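Local atomic coordinates of uncharacterized protein (Staphylococcus saprophyticus subsp. saprophyticus ATCC 15305, PDB entry 3FOJ), a protein that is of unknown function but consists largely of a rhodanese-like domain and may therefore act in sulfur transfer, as related sulfurtransferases do. Residues T7-K12 / V19-V24; D23-Q28 / M32-G37; I41-I46 / A70-Y75. One frame throughout, in Å; residues are numbered along the deposited sequence.

Contact 1 of 3, residues T7-K12 / V19-V24; sequences TELKEK and VNIVDV
L9, K12, V19 and I21 meet without any flat group among them: methyls and methylenes alone make the contact, and no ring or amide takes part; nor does a hydrogen bond cross. L9 lies at the centre. Its CG stands opposite the backbone N (chi1 -178°), which carries the branched end off helix 6-11 and over the strand, where CD1 reaches two residues. One is V19, with L9 CD1 lying 4.3 Å from V19 CG2. The other is I21, whose extended CG1-CD1 arm (chi2 173°) comes to meet the leucine, leaving 4.4 Å between L9 CD1 and I21 CD1. V19 is a fork: while CG2 takes L9, CG1 sits 4.4 Å from K12 CB. K12 offers little more than this first methylene, since the rest of the chain leads the ammonium away. All three approaches are relaxed van der Waals distances, and the two segments bury a modest 140 Å² together.

The helical turn beneath is held by the backbone bond from E11 N to T7 O (3.2 Å), with E8 OE2 accepting from T5 N near the start of the helix. On the strand, V19 also rests on Y60, while I21 packs on I35 and A38. K10 joins F93 by a cation-pi contact and by a bond from NZ to F93 O. Helix 6-11 thus sits over one face of the sheet, in a beta-alpha-beta crossover between the parallel strands 3-4 and 20-23, which have two other strands between them, within a rhodanese-like alpha/beta domain.

Contact 2 of 3, residues D23-Q28 / M32-G37; sequences DVRTDQ and MGIIPG
R25 reaches across to G33: NH2 donates to G33 O over 3.0 Å, nearly straight (165°), with the oxygen almost exactly in the guanidinium plane. Water 2 ties R25 NH1 to that same carbonyl oxygen, so the outer end of the guanidinium is held at both nitrogens. Beside this bond, I34 CG2 lies 3.8 Å from D23 OD2 and also borders R25 NH2. Farther along, selenomethionine M32 lays CG against Q28 O (3.7 Å).

D23 sets the arginine's rotation, after a bend at chi3 (-63°) turns the guanidinium back: R25 grips D23 side-on in a salt bridge, R25 NE giving to D23 OD1 (3.0 Å) and R25 NH2 to D23 OD2 (2.8 Å), each oxygen using its syn lone pair. OD1 also accepts R25 N, closing an Asx turn; these donors would probably keep the buried carboxylate ionised. Water 1 donates to D23 OD2 and accepts from I35 N, extending the network past I34. D23-V24-R25 and the G33-I34-I35-P36-G37 loop resemble the DVR and G-x-IPG patterns common in rhodanese domains.

The loop runs from helix 27-30 to edge strand 39-40; T30 touches D23 and R25, while M90 of helix 89-93 packs on R25 and I35.

Contact 3 of 3, residues I41-I46 / A70-Y75; sequences IPMNSI and AQVVQY
This is apolar packing between a short 3-10 turn and a helix: residues of segment 41-46, in the connection that follows strand 39-40, lie against one side of helix 67-77 through M43, I46, V72 and Y75. No hydrogen bond crosses, and 231 Å² is buried between the segments.

V72 is central, its two methyls serving different partners. V72 CG2 meets CG of the selenomethionine M43 at 3.7 Å, partway along a side chain that starts out extended (chi1 178°, chi2 179°) and turns only at the selenium. CG1 faces I46, with V72 CG1 4.2 Å from I46 CG1, the two side chains crossing at about a right angle. I46 also uses its other branch: with CG2 opposite the backbone N (chi1 -77° for CG1), that methyl is sent toward the tyrosine, I46 CG2 lying 3.8 Å from Y75 CD2 and almost as near to CE2. The I46 and Y75 side chains run past one another in opposite directions, and the methyl approaches the ring obliquely.

The turn that presents M43 and I46 is braced from within. P42 O accepts twice, from S45 N at 2.8 Å and from S45 OG at 2.7 Å, the hydroxyl lying in the carbonyl plane on a lone pair. A further backbone bond, I46 N to M43 O (3.0 Å), continues the 3-10 winding.

Around this contact, M43 also touches R68 and I46 touches L76, both of helix 67-77, and Y75 rests on P47. Beneath them V72 packs on I61 of strand 58-62, and V73 bridges I61 to A83 and N85 of strand 82-86.

How the contacts relate
Contact 2 starts on the last residues of contact 1, and contact 3 opens after both have closed; strand 20-23 with its C-terminal end ties them together. Contacts 1 and 2 share D23 and V24, have centres about 12 Å apart, and touch where I21 CD1 lies 3.8 Å from I35 CG2. The centre of contact 3 is about 16 Å from that of contact 1 and about 14 Å from that of contact 2; the probable backbone bonds D23 O to I41 N and V24 O to M43 N join it to both. Contacts 1 and 3 lie on opposite sides of the chain's centre, with helices 6-11 and 67-77 flanking the parallel sheet of one rhodanese-like domain.

Contact 1 of 3, residues T7-K12 / V19-V24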
loop_
_atom_site.group_PDB
_atom_site.type_symbol
_atom_site.label_atom_id
_atom_site.label_comp_id
_atom_site.label_asym_id
_atom_site.label_seq_id
_atom_site.Cartn_x
_atom_site.Cartn_y
_atom_site.Cartn_z
ATOM N N THR A 7 6.577 -2.896 -10.886
ATOM C CA THR A 7 6.740 -2.303 -12.203
ATOM C C THR A 7 5.387 -1.779 -12.673
ATOM O O THR A 7 5.296 -0.685 -13.234
ATOM C CB THR A 7 7.282 -3.335 -13.213
ATOM O OG1 THR A 7 8.614 -3.706 -12.838
ATOM C CG2 THR A 7 7.299 -2.753 -14.622
ATOM N N GLU A 8 4.337 -2.560 -12.429
ATOM C CA GLU A 8 2.986 -2.160 -12.812
ATOM C C GLU A 8 2.545 -0.956 -11.990
ATOM O O GLU A 8 1.887 -0.055 -12.504
ATOM C CB GLU A 8 1.987 -3.287 -12.564
ATOM C CG GLU A 8 2.192 -4.537 -13.376
ATOM C CD GLU A 8 1.050 -5.511 -13.175
ATOM O OE1 GLU A 8 -0.044 -5.261 -13.726
ATOM O OE2 GLU A 8 1.240 -6.512 -12.453
ATOM N N LEU A 9 2.897 -0.952 -10.709
ATOM C CA LEU A 9 2.521 0.153 -9.837
ATOM C C LEU A 9 3.165 1.458 -10.286
ATOM O O LEU A 9 2.512 2.499 -10.298
ATOM C CB LEU A 9 2.915 -0.142 -8.387
ATOM C CG LEU A 9 2.528 0.938 -7.366
ATOM C CD1 LEU A 9 1.019 1.157 -7.371
ATOM C CD2 LEU A 9 3.003 0.524 -5.985
ATOM N N LYS A 10 4.441 1.408 -10.658
ATOM C CA LYS A 10 5.128 2.619 -11.104
ATOM C C LYS A 10 4.524 3.163 -12.395
ATOM O O LYS A 10 4.386 4.375 -12.556
ATOM C CB LYS A 10 6.627 2.358 -11.298
ATOM C CG LYS A 10 7.384 2.174 -9.989
ATOM C CD LYS A 10 8.873 1.968 -10.205
ATOM C CE LYS A 10 9.583 1.745 -8.879
ATOM N NZ LYS A 10 11.017 1.386 -9.041
ATOM N N GLU A 11 4.159 2.274 -13.313
ATOM C CA GLU A 11 3.571 2.718 -14.572
ATOM C C GLU A 11 2.224 3.391 -14.344
ATOM O O GLU A 11 1.744 4.135 -15.198
ATOM C CB GLU A 11 3.419 1.546 -15.544
ATOM C CG GLU A 11 4.739 1.064 -16.126
ATOM C CD GLU A 11 4.550 0.128 -17.307
ATOM O OE1 GLU A 11 3.872 0.525 -18.278
ATOM O OE2 GLU A 11 5.086 -0.997 -17.267
ATOM N N LYS A 12 1.618 3.132 -13.187
ATOM C CA LYS A 12 0.333 3.730 -12.849
ATOM C C LYS A 12 0.477 5.243 -12.699
ATOM O O LYS A 12 -0.500 5.980 -12.805
ATOM C CB LYS A 12 -0.206 3.131 -11.548
ATOM C CG LYS A 12 -0.707 1.700 -11.671
ATOM C CD LYS A 12 -2.025 1.634 -12.419
ATOM C CE LYS A 12 -2.609 0.230 -12.384
ATOM N NZ LYS A 12 -3.962 0.178 -13.005
ATOM N N VAL A 19 -3.356 6.751 -7.902
ATOM C CA VAL A 19 -4.013 5.667 -7.181
ATOM C C VAL A 19 -3.826 5.818 -5.678
ATOM O O VAL A 19 -2.914 6.510 -5.218
ATOM C CB VAL A 19 -3.465 4.287 -7.607
ATOM C CG1 VAL A 19 -3.765 4.037 -9.076
ATOM C CG2 VAL A 19 -1.969 4.217 -7.338
ATOM N N ASN A 20 -4.704 5.169 -4.920
ATOM C CA ASN A 20 -4.646 5.206 -3.463
ATOM C C ASN A 20 -3.644 4.164 -2.983
ATOM O O ASN A 20 -3.826 2.974 -3.227
ATOM C CB ASN A 20 -6.012 4.871 -2.869
ATOM C CG ASN A 20 -7.102 5.823 -3.317
ATOM O OD1 ASN A 20 -8.256 5.425 -3.466
ATOM N ND2 ASN A 20 -6.750 7.086 -3.512
ATOM N N ILE A 21 -2.595 4.613 -2.303
ATOM C CA ILE A 21 -1.579 3.710 -1.778
ATOM C C ILE A 21 -1.544 3.818 -0.257
ATOM O O ILE A 21 -1.588 4.920 0.286
ATOM C CB ILE A 21 -0.171 4.065 -2.305
ATOM C CG1 ILE A 21 -0.128 3.909 -3.825
ATOM C CG2 ILE A 21 0.879 3.183 -1.635
ATOM C CD1 ILE A 21 1.164 4.400 -4.446
ATOM N N VAL A 22 -1.481 2.671 0.416
ATOM C CA VAL A 22 -1.401 2.622 1.872
ATOM C C VAL A 22 -0.146 1.832 2.249
ATOM O O VAL A 22 -0.017 0.647 1.921
ATOM C CB VAL A 22 -2.642 1.941 2.508
ATOM C CG1 VAL A 22 -2.482 1.877 4.021
ATOM C CG2 VAL A 22 -3.907 2.711 2.143
ATOM N N ASP A 23 0.775 2.524 2.916
ATOM C CA ASP A 23 2.056 1.984 3.377
ATOM C C ASP A 23 1.824 1.492 4.808
ATOM O O ASP A 23 1.578 2.297 5.702
ATOM C CB ASP A 23 3.086 3.121 3.370
ATOM C CG ASP A 23 4.496 2.657 3.688
ATOM O OD1 ASP A 23 4.673 1.679 4.443
ATOM O OD2 ASP A 23 5.443 3.305 3.189
ATOM N N VAL A 24 1.913 0.181 5.026
ATOM C CA VAL A 24 1.659 -0.377 6.352
ATOM C C VAL A 24 2.890 -0.734 7.194
ATOM O O VAL A 24 2.791 -1.479 8.173
ATOM C CB VAL A 24 0.718 -1.610 6.238
ATOM C CG1 VAL A 24 -0.596 -1.188 5.578
ATOM C CG2 VAL A 24 1.377 -2.713 5.410
#

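Contact 2 of 3, residues D23-Q28 / M32-G37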
loop_
_atom_site.group_PDB
_atom_site.type_symbol
_atom_site.label_atom_id
_atom_site.label_comp_id
_atom_site.label_asym_id
_atom_site.label_seq_id
_atom_site.Cartn_x
_atom_site.Cartn_y
_atom_site.Cartn_z
ATOM N N ASP A 23 0.775 2.524 2.916
ATOM C CA ASP A 23 2.056 1.984 3.377
ATOM C C ASP A 23 1.824 1.492 4.808
ATOM O O ASP A 23 1.578 2.297 5.702
ATOM C CB ASP A 23 3.086 3.121 3.370
ATOM C CG ASP A 23 4.496 2.657 3.688
ATOM O OD1 ASP A 23 4.673 1.679 4.443
ATOM O OD2 ASP A 23 5.443 3.305 3.189
ATOM N N VAL A 24 1.913 0.181 5.026
ATOM C CA VAL A 24 1.659 -0.377 6.352
ATOM C C VAL A 24 2.890 -0.734 7.194
ATOM O O VAL A 24 2.791 -1.479 8.173
ATOM C CB VAL A 24 0.718 -1.610 6.238
ATOM C CG1 VAL A 24 -0.596 -1.188 5.578
ATOM C CG2 VAL A 24 1.377 -2.713 5.410
ATOM N N ARG A 25 4.045 -0.197 6.819
ATOM C CA ARG A 25 5.274 -0.452 7.569
ATOM C C ARG A 25 5.236 0.354 8.866
ATOM O O ARG A 25 4.305 1.126 9.093
ATOM C CB ARG A 25 6.494 -0.033 6.747
ATOM C CG ARG A 25 6.705 -0.833 5.462
ATOM C CD ARG A 25 7.880 -0.273 4.670
ATOM N NE ARG A 25 7.617 1.098 4.248
ATOM C CZ ARG A 25 8.540 1.956 3.827
ATOM N NH1 ARG A 25 9.816 1.592 3.765
ATOM N NH2 ARG A 25 8.182 3.184 3.474
ATOM N N THR A 26 6.244 0.180 9.716
ATOM C CA THR A 26 6.283 0.924 10.971
ATOM C C THR A 26 6.920 2.297 10.764
ATOM O O THR A 26 7.573 2.544 9.749
ATOM C CB THR A 26 7.053 0.155 12.072
ATOM O OG1 THR A 26 8.390 -0.112 11.638
ATOM C CG2 THR A 26 6.351 -1.158 12.389
ATOM N N ASP A 27 6.717 3.182 11.736
ATOM C CA ASP A 27 7.224 4.552 11.699
ATOM C C ASP A 27 8.682 4.749 11.271
ATOM O O ASP A 27 8.955 5.509 10.341
ATOM C CB ASP A 27 7.003 5.208 13.067
ATOM C CG ASP A 27 7.450 6.659 13.102
ATOM O OD1 ASP A 27 8.650 6.926 12.874
ATOM O OD2 ASP A 27 6.600 7.535 13.363
ATOM N N GLN A 28 9.618 4.090 11.947
ATOM C CA GLN A 28 11.028 4.258 11.605
ATOM C C GLN A 28 11.324 3.834 10.171
ATOM O O GLN A 28 12.231 4.369 9.534
ATOM C CB GLN A 28 11.921 3.478 12.575
ATOM C CG GLN A 28 13.419 3.633 12.307
ATOM C CD GLN A 28 13.943 5.040 12.560
ATOM O OE1 GLN A 28 15.096 5.350 12.242
ATOM N NE2 GLN A 28 13.105 5.896 13.138
HETATM N N MSE A 32 12.398 6.439 6.477
HETATM C CA MSE A 32 13.468 6.335 5.487
HETATM C C MSE A 32 12.981 6.735 4.091
HETATM O O MSE A 32 13.760 6.787 3.139
HETATM C CB MSE A 32 14.031 4.910 5.457
HETATM C CG MSE A 32 14.632 4.456 6.784
HETATM SE SE MSE A 32 16.127 5.547 7.381
HETATM C CE MSE A 32 15.173 6.760 8.536
ATOM N N GLY A 33 11.687 7.016 3.970
ATOM C CA GLY A 33 11.148 7.418 2.683
ATOM C C GLY A 33 9.911 6.657 2.253
ATOM O O GLY A 33 9.836 5.440 2.412
ATOM N N ILE A 34 8.942 7.378 1.698
ATOM C CA ILE A 34 7.706 6.757 1.240
ATOM C C ILE A 34 7.411 7.123 -0.209
ATOM O O ILE A 34 7.983 8.064 -0.761
ATOM C CB ILE A 34 6.485 7.195 2.096
ATOM C CG1 ILE A 34 6.235 8.698 1.937
ATOM C CG2 ILE A 34 6.719 6.857 3.564
ATOM C CD1 ILE A 34 4.943 9.162 2.573
ATOM N N ILE A 35 6.517 6.359 -0.825
ATOM C CA ILE A 35 6.105 6.630 -2.194
ATOM C C ILE A 35 5.294 7.921 -2.128
ATOM O O ILE A 35 4.413 8.063 -1.276
ATOM C CB ILE A 35 5.212 5.497 -2.731
ATOM C CG1 ILE A 35 6.030 4.210 -2.860
ATOM C CG2 ILE A 35 4.583 5.912 -4.051
ATOM C CD1 ILE A 35 5.200 2.985 -3.208
ATOM N N PRO A 36 5.588 8.891 -3.008
ATOM C CA PRO A 36 4.826 10.144 -2.970
ATOM C C PRO A 36 3.319 9.887 -3.013
ATOM O O PRO A 36 2.839 9.088 -3.823
ATOM C CB PRO A 36 5.324 10.887 -4.207
ATOM C CG PRO A 36 6.748 10.407 -4.330
ATOM C CD PRO A 36 6.608 8.925 -4.072
ATOM N N GLY A 37 2.586 10.545 -2.119
ATOM C CA GLY A 37 1.141 10.393 -2.074
ATOM C C GLY A 37 0.597 9.274 -1.199
ATOM O O GLY A 37 -0.610 9.184 -0.990
HETATM O O HOH W 1 5.566 3.993 0.604
HETATM O O HOH W 2 11.748 3.546 3.013
#

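Contact 3 of 3, residues I41-I46 / A70-Y75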
loop_
_atom_site.group_PDB
_atom_site.type_symbol
_atom_site.label_atom_id
_atom_site.label_comp_id
_atom_site.label_asym_id
_atom_site.label_seq_id
_atom_site.Cartn_x
_atom_site.Cartn_y
_atom_site.Cartn_z
ATOM N N ILE A 41 -0.324 3.863 7.481
ATOM C CA ILE A 41 -1.122 3.318 8.573
ATOM C C ILE A 41 -0.486 1.975 8.905
ATOM O O ILE A 41 -0.622 1.023 8.146
ATOM C CB ILE A 41 -2.589 3.090 8.164
ATOM C CG1 ILE A 41 -3.221 4.414 7.726
ATOM C CG2 ILE A 41 -3.358 2.483 9.343
ATOM C CD1 ILE A 41 -4.642 4.275 7.200
ATOM N N PRO A 42 0.224 1.883 10.042
ATOM C CA PRO A 42 0.877 0.630 10.440
ATOM C C PRO A 42 -0.073 -0.565 10.464
ATOM O O PRO A 42 -1.223 -0.444 10.881
ATOM C CB PRO A 42 1.434 0.956 11.823
ATOM C CG PRO A 42 1.676 2.437 11.753
ATOM C CD PRO A 42 0.437 2.929 11.056
HETATM N N MSE A 43 0.415 -1.722 10.026
HETATM C CA MSE A 43 -0.406 -2.929 9.987
HETATM C C MSE A 43 -1.177 -3.186 11.279
HETATM O O MSE A 43 -2.370 -3.499 11.248
HETATM C CB MSE A 43 0.454 -4.156 9.670
HETATM C CG MSE A 43 -0.346 -5.459 9.668
HETATM SE SE MSE A 43 0.689 -7.037 9.240
HETATM C CE MSE A 43 1.371 -7.450 10.998
ATOM N N ASN A 44 -0.494 -3.062 12.412
ATOM C CA ASN A 44 -1.126 -3.306 13.702
ATOM C C ASN A 44 -2.350 -2.435 13.952
ATOM O O ASN A 44 -3.260 -2.827 14.683
ATOM C CB ASN A 44 -0.124 -3.079 14.837
ATOM C CG ASN A 44 -0.688 -3.466 16.190
ATOM O OD1 ASN A 44 -0.909 -4.645 16.462
ATOM N ND2 ASN A 44 -0.940 -2.472 17.039
ATOM N N SER A 45 -2.370 -1.252 13.351
ATOM C CA SER A 45 -3.475 -0.323 13.548
ATOM C C SER A 45 -4.562 -0.398 12.486
ATOM O O SER A 45 -5.555 0.312 12.576
ATOM C CB SER A 45 -2.943 1.109 13.616
ATOM O OG SER A 45 -2.277 1.455 12.418
ATOM N N ILE A 46 -4.383 -1.247 11.479
ATOM C CA ILE A 46 -5.379 -1.357 10.421
ATOM C C ILE A 46 -6.798 -1.662 10.933
ATOM O O ILE A 46 -7.765 -1.051 10.478
ATOM C CB ILE A 46 -4.937 -2.407 9.358
ATOM C CG1 ILE A 46 -3.860 -1.795 8.449
ATOM C CG2 ILE A 46 -6.142 -2.883 8.546
ATOM C CD1 ILE A 46 -4.368 -0.705 7.513
ATOM N N ALA A 70 -0.017 -8.521 1.959
ATOM C CA ALA A 70 -1.000 -9.467 1.450
ATOM C C ALA A 70 -1.973 -9.840 2.564
ATOM O O ALA A 70 -3.163 -10.049 2.318
ATOM C CB ALA A 70 -0.308 -10.716 0.917
ATOM N N GLN A 71 -1.454 -9.930 3.786
ATOM C CA GLN A 71 -2.270 -10.258 4.949
ATOM C C GLN A 71 -3.282 -9.143 5.154
ATOM O O GLN A 71 -4.461 -9.392 5.414
ATOM C CB GLN A 71 -1.388 -10.395 6.193
ATOM C CG GLN A 71 -0.544 -11.660 6.213
ATOM C CD GLN A 71 0.425 -11.691 7.376
ATOM O OE1 GLN A 71 1.583 -11.290 7.246
ATOM N NE2 GLN A 71 -0.046 -12.156 8.527
ATOM N N VAL A 72 -2.811 -7.905 5.032
ATOM C CA VAL A 72 -3.675 -6.744 5.183
ATOM C C VAL A 72 -4.742 -6.715 4.087
ATOM O O VAL A 72 -5.891 -6.365 4.347
ATOM C CB VAL A 72 -2.853 -5.433 5.148
ATOM C CG1 VAL A 72 -3.777 -4.228 5.053
ATOM C CG2 VAL A 72 -1.998 -5.334 6.400
ATOM N N VAL A 73 -4.365 -7.079 2.863
ATOM C CA VAL A 73 -5.318 -7.091 1.760
ATOM C C VAL A 73 -6.454 -8.069 2.055
ATOM O O VAL A 73 -7.619 -7.729 1.888
ATOM C CB VAL A 73 -4.627 -7.465 0.427
ATOM C CG1 VAL A 73 -5.669 -7.707 -0.669
ATOM C CG2 VAL A 73 -3.691 -6.334 0.008
ATOM N N GLN A 74 -6.114 -9.275 2.501
ATOM C CA GLN A 74 -7.135 -10.271 2.824
ATOM C C GLN A 74 -8.047 -9.752 3.931
ATOM O O GLN A 74 -9.270 -9.898 3.866
ATOM C CB GLN A 74 -6.484 -11.584 3.258
ATOM C CG GLN A 74 -5.809 -12.342 2.127
ATOM C CD GLN A 74 -5.358 -13.724 2.544
ATOM O OE1 GLN A 74 -4.488 -13.876 3.400
ATOM N NE2 GLN A 74 -5.957 -14.746 1.942
ATOM N N TYR A 75 -7.448 -9.140 4.946
ATOM C CA TYR A 75 -8.216 -8.593 6.052
ATOM C C TYR A 75 -9.173 -7.514 5.545
ATOM O O TYR A 75 -10.357 -7.508 5.884
ATOM C CB TYR A 75 -7.274 -7.996 7.100
ATOM C CG TYR A 75 -7.999 -7.388 8.269
ATOM C CD1 TYR A 75 -8.532 -8.190 9.280
ATOM C CD2 TYR A 75 -8.200 -6.014 8.344
ATOM C CE1 TYR A 75 -9.247 -7.634 10.331
ATOM C CE2 TYR A 75 -8.914 -5.448 9.391
ATOM C CZ TYR A 75 -9.437 -6.263 10.378
ATOM O OH TYR A 75 -10.158 -5.706 11.405
#